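Local coordinates for ankyrin repeat family protein (Enterococcus faecalis, PDB 3HRA), which is an ankyrin-repeat protein of unknown function that probably serves as a scaffold for binding other proteins, at residues Y90-A95 / V122-E127. Residues are numbered along the deposited sequence; the frame is centred on the assembly and turned at random.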
ATOM      1  N   TYR A  90       4.913   2.457  10.731  1.00  6.75           N
ATOM      2  CA  TYR A  90       5.934   1.676  11.403  1.00  8.00           C
ATOM      3  C   TYR A  90       6.930   1.089  10.400  1.00  9.03           C
ATOM      4  O   TYR A  90       8.151   1.143  10.615  1.00  9.94           O
ATOM      5  CB  TYR A  90       5.304   0.575  12.260  1.00  4.27           C
ATOM      6  CG  TYR A  90       6.209   0.074  13.354  1.00  7.95           C
ATOM      7  CD1 TYR A  90       6.360   0.791  14.536  1.00  8.66           C
ATOM      8  CD2 TYR A  90       6.923  -1.117  13.204  1.00 10.27           C
ATOM      9  CE1 TYR A  90       7.184   0.329  15.553  1.00  9.71           C
ATOM     10  CE2 TYR A  90       7.746  -1.586  14.206  1.00 10.24           C
ATOM     11  CZ  TYR A  90       7.879  -0.859  15.373  1.00  8.38           C
ATOM     12  OH  TYR A  90       8.700  -1.328  16.372  1.00 13.89           O
ATOM     13  N   MET A  91       6.406   0.534   9.310  1.00  5.83           N
ATOM     14  CA  MET A  91       7.258  -0.028   8.265  1.00  7.02           C
ATOM     15  C   MET A  91       8.208   1.015   7.696  1.00  8.07           C
ATOM     16  O   MET A  91       9.378   0.733   7.483  1.00  7.26           O
ATOM     17  CB  MET A  91       6.421  -0.613   7.144  1.00  6.11           C
ATOM     18  CG  MET A  91       5.664  -1.872   7.528  1.00  6.30           C
ATOM     19  SD  MET A  91       4.607  -2.381   6.163  1.00  9.44           S
ATOM     20  CE  MET A  91       4.108  -4.030   6.669  1.00  9.40           C
ATOM     21  N   LEU A  92       7.697   2.213   7.442  1.00  7.86           N
ATOM     22  CA  LEU A  92       8.522   3.297   6.883  1.00  9.42           C
ATOM     23  C   LEU A  92       9.631   3.755   7.844  1.00 10.25           C
ATOM     24  O   LEU A  92      10.625   4.347   7.417  1.00 14.27           O
ATOM     25  CB  LEU A  92       7.644   4.483   6.483  1.00  6.57           C
ATOM     26  CG  LEU A  92       6.727   4.197   5.288  1.00  7.01           C
ATOM     27  CD1 LEU A  92       5.731   5.334   5.047  1.00  8.66           C
ATOM     28  CD2 LEU A  92       7.572   3.927   4.049  1.00 14.40           C
ATOM     29  N   LYS A  93       9.465   3.479   9.138  1.00 11.52           N
ATOM     30  CA  LYS A  93      10.488   3.826  10.131  1.00 11.94           C
ATOM     31  C   LYS A  93      11.423   2.672  10.492  1.00  9.06           C
ATOM     32  O   LYS A  93      12.576   2.902  10.863  1.00 12.03           O
ATOM     33  CB  LYS A  93       9.842   4.313  11.432  1.00 13.71           C
ATOM     34  CG  LYS A  93       9.052   5.607  11.331  1.00 20.67           C
ATOM     35  CD  LYS A  93       8.416   5.919  12.697  1.00 20.09           C
ATOM     36  CE  LYS A  93       7.169   6.789  12.546  1.00 24.39           C
ATOM     37  NZ  LYS A  93       6.309   6.780  13.775  1.00 30.35           N
ATOM     38  N   HIS A  94      10.922   1.438  10.438  1.00  8.20           N
ATOM     39  CA  HIS A  94      11.672   0.304  10.994  1.00 10.12           C
ATOM     40  C   HIS A  94      12.035  -0.803  10.014  1.00  7.31           C
ATOM     41  O   HIS A  94      12.540  -1.854  10.410  1.00 10.87           O
ATOM     42  CB  HIS A  94      10.926  -0.291  12.190  1.00 12.75           C
ATOM     43  CG  HIS A  94      10.836   0.641  13.348  1.00 12.24           C
ATOM     44  ND1 HIS A  94       9.734   1.439  13.587  1.00 14.41           N
ATOM     45  CD2 HIS A  94      11.726   0.934  14.324  1.00 12.87           C
ATOM     46  CE1 HIS A  94       9.941   2.160  14.671  1.00 13.55           C
ATOM     47  NE2 HIS A  94      11.147   1.872  15.137  1.00 21.60           N
ATOM     48  N   ALA A  95      11.772  -0.569   8.738  1.00  8.10           N
ATOM     49  CA  ALA A  95      12.086  -1.553   7.714  1.00  5.75           C
ATOM     50  C   ALA A  95      12.420  -0.847   6.408  1.00  8.22           C
ATOM     51  O   ALA A  95      12.340   0.382   6.312  1.00  8.34           O
ATOM     52  CB  ALA A  95      10.919  -2.520   7.537  1.00  8.97           C
ATOM     53  N   VAL A 122      -1.466   8.039   1.487  1.00  9.37           N
ATOM     54  CA  VAL A 122      -0.851   8.837   0.434  1.00  7.87           C
ATOM     55  C   VAL A 122       0.145   9.845   1.012  1.00  7.43           C
ATOM     56  O   VAL A 122       1.268   9.967   0.522  1.00 11.67           O
ATOM     57  CB  VAL A 122      -1.913   9.561  -0.402  1.00 10.42           C
ATOM     58  CG1 VAL A 122      -1.244  10.474  -1.415  1.00 11.93           C
ATOM     59  CG2 VAL A 122      -2.826   8.527  -1.074  1.00 10.31           C
ATOM     60  N   LYS A 123      -0.275  10.553   2.054  1.00 10.92           N
ATOM     61  CA  LYS A 123       0.561  11.573   2.691  1.00 10.58           C
ATOM     62  C   LYS A 123       1.821  10.950   3.220  1.00 11.03           C
ATOM     63  O   LYS A 123       2.918  11.468   3.008  1.00 17.16           O
ATOM     64  CB  LYS A 123      -0.182  12.236   3.848  1.00 16.20           C
ATOM     65  CG  LYS A 123      -1.337  13.108   3.436  1.00 22.83           C
ATOM     66  CD  LYS A 123      -2.131  13.579   4.659  1.00 23.25           C
ATOM     67  CE  LYS A 123      -3.391  14.352   4.234  1.00 26.97           C
ATOM     68  NZ  LYS A 123      -4.499  14.279   5.244  1.00 34.39           N
ATOM     69  N   LEU A 124       1.653   9.825   3.910  1.00 12.68           N
ATOM     70  CA  LEU A 124       2.768   9.084   4.472  1.00 11.53           C
ATOM     71  C   LEU A 124       3.783   8.696   3.391  1.00 11.64           C
ATOM     72  O   LEU A 124       4.994   8.910   3.547  1.00 16.86           O
ATOM     73  CB  LEU A 124       2.226   7.825   5.143  1.00 16.35           C
ATOM     74  CG  LEU A 124       2.580   7.513   6.586  1.00 18.87           C
ATOM     75  CD1 LEU A 124       2.490   8.746   7.450  1.00 24.78           C
ATOM     76  CD2 LEU A 124       1.633   6.415   7.083  1.00 17.52           C
ATOM     77  N   LEU A 125       3.292   8.131   2.290  1.00  8.20           N
ATOM     78  CA  LEU A 125       4.175   7.682   1.225  1.00  9.51           C
ATOM     79  C   LEU A 125       4.855   8.866   0.525  1.00  8.54           C
ATOM     80  O   LEU A 125       6.037   8.784   0.170  1.00 16.55           O
ATOM     81  CB  LEU A 125       3.421   6.807   0.225  1.00 10.29           C
ATOM     82  CG  LEU A 125       2.914   5.475   0.803  1.00  7.07           C
ATOM     83  CD1 LEU A 125       1.814   4.915  -0.085  1.00  9.73           C
ATOM     84  CD2 LEU A 125       4.049   4.459   0.971  1.00  9.47           C
ATOM     85  N   LEU A 126       4.114   9.955   0.331  1.00 12.38           N
ATOM     86  CA  LEU A 126       4.709  11.152  -0.258  1.00 12.18           C
ATOM     87  C   LEU A 126       5.811  11.750   0.651  1.00 16.27           C
ATOM     88  O   LEU A 126       6.892  12.101   0.168  1.00 17.82           O
ATOM     89  CB  LEU A 126       3.637  12.189  -0.603  1.00 14.14           C
ATOM     90  CG  LEU A 126       2.660  11.792  -1.722  1.00 10.67           C
ATOM     91  CD1 LEU A 126       1.576  12.840  -1.904  1.00 12.41           C
ATOM     92  CD2 LEU A 126       3.395  11.563  -3.031  1.00 14.19           C
ATOM     93  N   GLU A 127       5.547  11.834   1.955  1.00 19.49           N
ATOM     94  CA  GLU A 127       6.498  12.417   2.910  1.00 14.46           C
ATOM     95  C   GLU A 127       7.766  11.587   3.079  1.00 16.93           C
ATOM     96  O   GLU A 127       8.872  12.126   3.015  1.00 26.38           O
ATOM     97  CB  GLU A 127       5.844  12.645   4.288  1.00 16.45           C
ATOM     98  CG  GLU A 127       4.683  13.630   4.279  1.00 24.95           C
ATOM     99  CD  GLU A 127       4.057  13.833   5.658  1.00 26.94           C
ATOM    100  OE1 GLU A 127       4.518  13.193   6.639  1.00 38.45           O
ATOM    101  OE2 GLU A 127       3.101  14.635   5.754  1.00 35.92           O
TER
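L92 rests its CD1 methyl against the L124 backbone O and the branch carbon CG of L124. The two leucines belong to neighbouring helices in the row of an ankyrin-repeat solenoid, helix 85-94 and helix 119-128. These helices lie side by side in the solenoid. L92 CD1 lies 3.9 Å from L124 O and 4.1 Å from L124 CG. The side chains of L92 and L124 pass each other at a slant. CB of L92 already points at helix 119-128, and with CG anti to the carbonyl carbon (chi1 -68°) CD1 reaches L124.

L125 takes a smaller share. Its bond from CA to CB does not aim at helix 85-94, but the end of the side chain bends nearer. Its CD2 comes to 4.5 Å from L92 CD1. One methyl of L92 therefore meets both leucines. The backbones stay well apart, with the CA atoms of L92 and L125 separated by 8.4 Å. Only 107 Å² is buried, and the contact is wholly van der Waals. The layer continues along helix 85-94, where L124 also touches T85, L88 and A89. L125 reaches L88 and extends inward to L110 of helix 110-115 and Y76 of helix 75-81.

Helix 85-94 ends close by, and A95 is the first residue to leave helical geometry. Near that end, Y90 and H94 pack ring against ring. The OH of Y90 is hydrogen-bonded to OD1 of D60, at the end of helix 52-60. H94 ND1 sits over the centre of the Y90 ring and makes a weak hydrogen bond of 3.4 Å to Y90 O.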